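Local coordinates for protein halogenase (Chondromyces crocatus, PDB 3E1T) that probably chlorinates a precursor of the chondrochlorens, using flavin-adenine dinucleotide as its cofactor, as a variant of the FAD-dependent halogenases, at residues Y195-P203 against E264-V272. Sequence-based numbering, arbitrary orientation.
Sequences YFENGKRLP and EYLAPATRV
Glu197 and Thr270 form an antiparallel hydrogen-bonded pair. Glu197 N gives a nearly straight bond of 2.7 Å to Thr270 O, and Thr270 N returns one to Glu197 O. Val272 N extends the ladder to Tyr195 O at 3.0 Å. A water accepts from both Tyr195 N and Arg271 NE and lies in plane at the edge of the guanidinium. Past the strands, Lys200 N bonds to Tyr265 O at 2.9 Å.

The apolar part centres on the Phe196 ring, held between two aliphatic groups. Leu266 CD1 makes a CH-pi contact over the middle of one face, 3.9 Å from the Phe196 ring centroid. Arg271 CG makes a second on the opposite face, off-centre, 3.4 Å from Phe196 CE1. Phe196 and Arg271 project from the same face of the sheet; with CG anti to the carbonyl carbon (chi1 -67°), the Phe196 ring lies between Leu266 CD1 and Arg271 CG. Replacing Phe196 by an alanine is likely to leave a gap there, both groups losing their CH-pi partner. Further along, Lys200 CB lies off-centre over one face of the Tyr265 ring, and Leu202 CD2 touches Tyr265 OH at 3.5 Å.

One salt bridge joins the segments: Lys200 NZ meets Glu264 OE2 at 2.6 Å. The Lys200 chain bends at chi3 (-67°) to reach it.

Ile256 of helix 248-257 also touches Phe196 and Leu266. Backbone bonds thus set the strand register, the Phe196 sandwich ties strand 270-271 to helix 260-266, and the charge pair keeps to the more exposed end.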
# COMPACT_ATOMS: atom_id res chain seq x y z
N TYR A 195 8.39 -16.49 6.59
CA TYR A 195 9.77 -16.08 6.38
C TYR A 195 10.71 -17.26 6.33
O TYR A 195 10.57 -18.22 7.09
CB TYR A 195 10.20 -15.08 7.45
CG TYR A 195 9.41 -13.80 7.39
CD1 TYR A 195 9.87 -12.72 6.66
CD2 TYR A 195 8.18 -13.69 8.04
CE1 TYR A 195 9.14 -11.54 6.60
CE2 TYR A 195 7.43 -12.51 7.97
CZ TYR A 195 7.92 -11.45 7.25
OH TYR A 195 7.21 -10.29 7.19
N PHE A 196 11.66 -17.19 5.41
CA PHE A 196 12.55 -18.31 5.15
C PHE A 196 14.01 -17.86 5.28
O PHE A 196 14.35 -16.73 4.93
CB PHE A 196 12.26 -18.91 3.77
CG PHE A 196 10.90 -19.57 3.68
CD1 PHE A 196 10.78 -20.96 3.78
CD2 PHE A 196 9.74 -18.81 3.50
CE1 PHE A 196 9.53 -21.58 3.70
CE2 PHE A 196 8.48 -19.42 3.42
CZ PHE A 196 8.38 -20.81 3.52
N GLU A 197 14.85 -18.75 5.80
CA GLU A 197 16.28 -18.48 5.93
C GLU A 197 17.07 -19.31 4.91
O GLU A 197 16.77 -20.48 4.72
CB GLU A 197 16.78 -18.82 7.34
CG GLU A 197 16.51 -17.73 8.36
CD GLU A 197 16.69 -18.21 9.79
OE1 GLU A 197 16.35 -19.38 10.08
OE2 GLU A 197 17.16 -17.42 10.63
N ASN A 198 18.05 -18.66 4.28
CA ASN A 198 19.04 -19.32 3.40
C ASN A 198 18.52 -19.70 2.01
O ASN A 198 19.02 -20.64 1.38
CB ASN A 198 19.71 -20.52 4.09
CG ASN A 198 20.39 -20.13 5.40
OD1 ASN A 198 20.14 -20.73 6.45
ND2 ASN A 198 21.24 -19.11 5.34
N GLY A 199 17.52 -18.95 1.54
CA GLY A 199 16.97 -19.16 0.21
C GLY A 199 17.82 -18.51 -0.86
O GLY A 199 18.62 -17.61 -0.59
N LYS A 200 17.61 -18.95 -2.10
CA LYS A 200 18.40 -18.46 -3.22
C LYS A 200 18.03 -17.03 -3.57
O LYS A 200 17.05 -16.47 -3.06
CB LYS A 200 18.23 -19.36 -4.44
CG LYS A 200 18.55 -20.83 -4.18
CD LYS A 200 19.06 -21.52 -5.43
CE LYS A 200 17.98 -21.63 -6.49
NZ LYS A 200 18.54 -22.01 -7.82
N ARG A 201 18.82 -16.45 -4.47
CA ARG A 201 18.62 -15.08 -4.92
C ARG A 201 18.57 -14.99 -6.44
O ARG A 201 19.03 -15.91 -7.15
CB ARG A 201 19.73 -14.19 -4.36
CG ARG A 201 19.79 -14.14 -2.83
CD ARG A 201 18.99 -12.97 -2.31
NE ARG A 201 18.79 -12.96 -0.86
CZ ARG A 201 17.81 -13.61 -0.23
NH1 ARG A 201 16.96 -14.36 -0.91
NH2 ARG A 201 17.69 -13.50 1.08
N LEU A 202 18.01 -13.90 -6.94
CA LEU A 202 18.00 -13.61 -8.37
C LEU A 202 19.43 -13.38 -8.89
O LEU A 202 20.31 -12.96 -8.12
CB LEU A 202 17.11 -12.40 -8.68
CG LEU A 202 15.58 -12.59 -8.55
CD1 LEU A 202 14.88 -11.25 -8.56
CD2 LEU A 202 15.00 -13.50 -9.63
N PRO A 203 19.67 -13.66 -10.19
CA PRO A 203 21.01 -13.62 -10.79
C PRO A 203 21.58 -12.21 -10.94
O PRO A 203 20.98 -11.24 -10.48
CB PRO A 203 20.79 -14.21 -12.19
CG PRO A 203 19.41 -14.75 -12.23
CD PRO A 203 18.64 -14.03 -11.17
N GLU A 264 12.18 -24.04 -6.24
CA GLU A 264 13.63 -24.11 -6.37
C GLU A 264 14.36 -23.08 -5.49
O GLU A 264 15.36 -23.41 -4.85
CB GLU A 264 14.08 -24.08 -7.84
CG GLU A 264 14.09 -22.73 -8.51
CD GLU A 264 15.20 -22.62 -9.56
OE1 GLU A 264 14.90 -22.69 -10.77
OE2 GLU A 264 16.38 -22.47 -9.16
N TYR A 265 13.85 -21.85 -5.43
CA TYR A 265 14.50 -20.83 -4.61
C TYR A 265 14.48 -21.16 -3.13
O TYR A 265 15.35 -20.69 -2.39
CB TYR A 265 13.92 -19.44 -4.88
CG TYR A 265 14.51 -18.74 -6.08
CD1 TYR A 265 14.64 -19.39 -7.31
CD2 TYR A 265 14.95 -17.42 -6.00
CE1 TYR A 265 15.18 -18.76 -8.41
CE2 TYR A 265 15.50 -16.77 -7.10
CZ TYR A 265 15.60 -17.46 -8.30
OH TYR A 265 16.13 -16.84 -9.41
N LEU A 266 13.51 -21.97 -2.70
CA LEU A 266 13.40 -22.32 -1.27
C LEU A 266 13.91 -23.71 -0.89
O LEU A 266 13.96 -24.05 0.30
CB LEU A 266 11.96 -22.11 -0.76
CG LEU A 266 11.43 -20.67 -0.71
CD1 LEU A 266 9.98 -20.65 -0.26
CD2 LEU A 266 12.27 -19.74 0.17
N ALA A 267 14.30 -24.50 -1.89
CA ALA A 267 14.90 -25.81 -1.65
C ALA A 267 16.06 -25.78 -0.64
O ALA A 267 16.09 -26.63 0.27
CB ALA A 267 15.33 -26.48 -2.98
N PRO A 268 17.00 -24.82 -0.76
CA PRO A 268 18.07 -24.74 0.25
C PRO A 268 17.62 -24.18 1.60
O PRO A 268 18.40 -24.18 2.55
CB PRO A 268 19.09 -23.77 -0.38
CG PRO A 268 18.67 -23.58 -1.78
CD PRO A 268 17.19 -23.82 -1.81
N ALA A 269 16.36 -23.75 1.68
CA ALA A 269 15.92 -22.90 2.79
C ALA A 269 15.22 -23.63 3.92
O ALA A 269 14.61 -24.69 3.74
CB ALA A 269 15.05 -21.74 2.28
N THR A 270 15.35 -23.06 5.11
CA THR A 270 14.59 -23.49 6.27
C THR A 270 13.68 -22.34 6.70
O THR A 270 14.08 -21.17 6.66
CB THR A 270 15.50 -23.95 7.44
OG1 THR A 270 14.69 -24.28 8.58
CG2 THR A 270 16.50 -22.86 7.83
N ARG A 271 12.46 -22.68 7.07
CA ARG A 271 11.54 -21.65 7.52
C ARG A 271 11.89 -21.23 8.94
O ARG A 271 12.28 -22.07 9.77
CB ARG A 271 10.11 -22.15 7.46
CG ARG A 271 9.16 -21.07 7.01
CD ARG A 271 7.74 -21.40 7.33
NE ARG A 271 7.38 -20.79 8.60
CZ ARG A 271 6.95 -21.45 9.67
NH1 ARG A 271 6.80 -22.77 9.62
NH2 ARG A 271 6.65 -20.78 10.77
N VAL A 272 11.78 -19.94 9.21
CA VAL A 272 11.94 -19.43 10.57
C VAL A 272 10.79 -19.96 11.43
O VAL A 272 9.63 -19.91 11.01
CB VAL A 272 12.00 -17.89 10.60
CG1 VAL A 272 12.31 -17.40 12.00
CG2 VAL A 272 13.04 -17.38 9.63
O HOH W 1 7.69 -17.83 8.87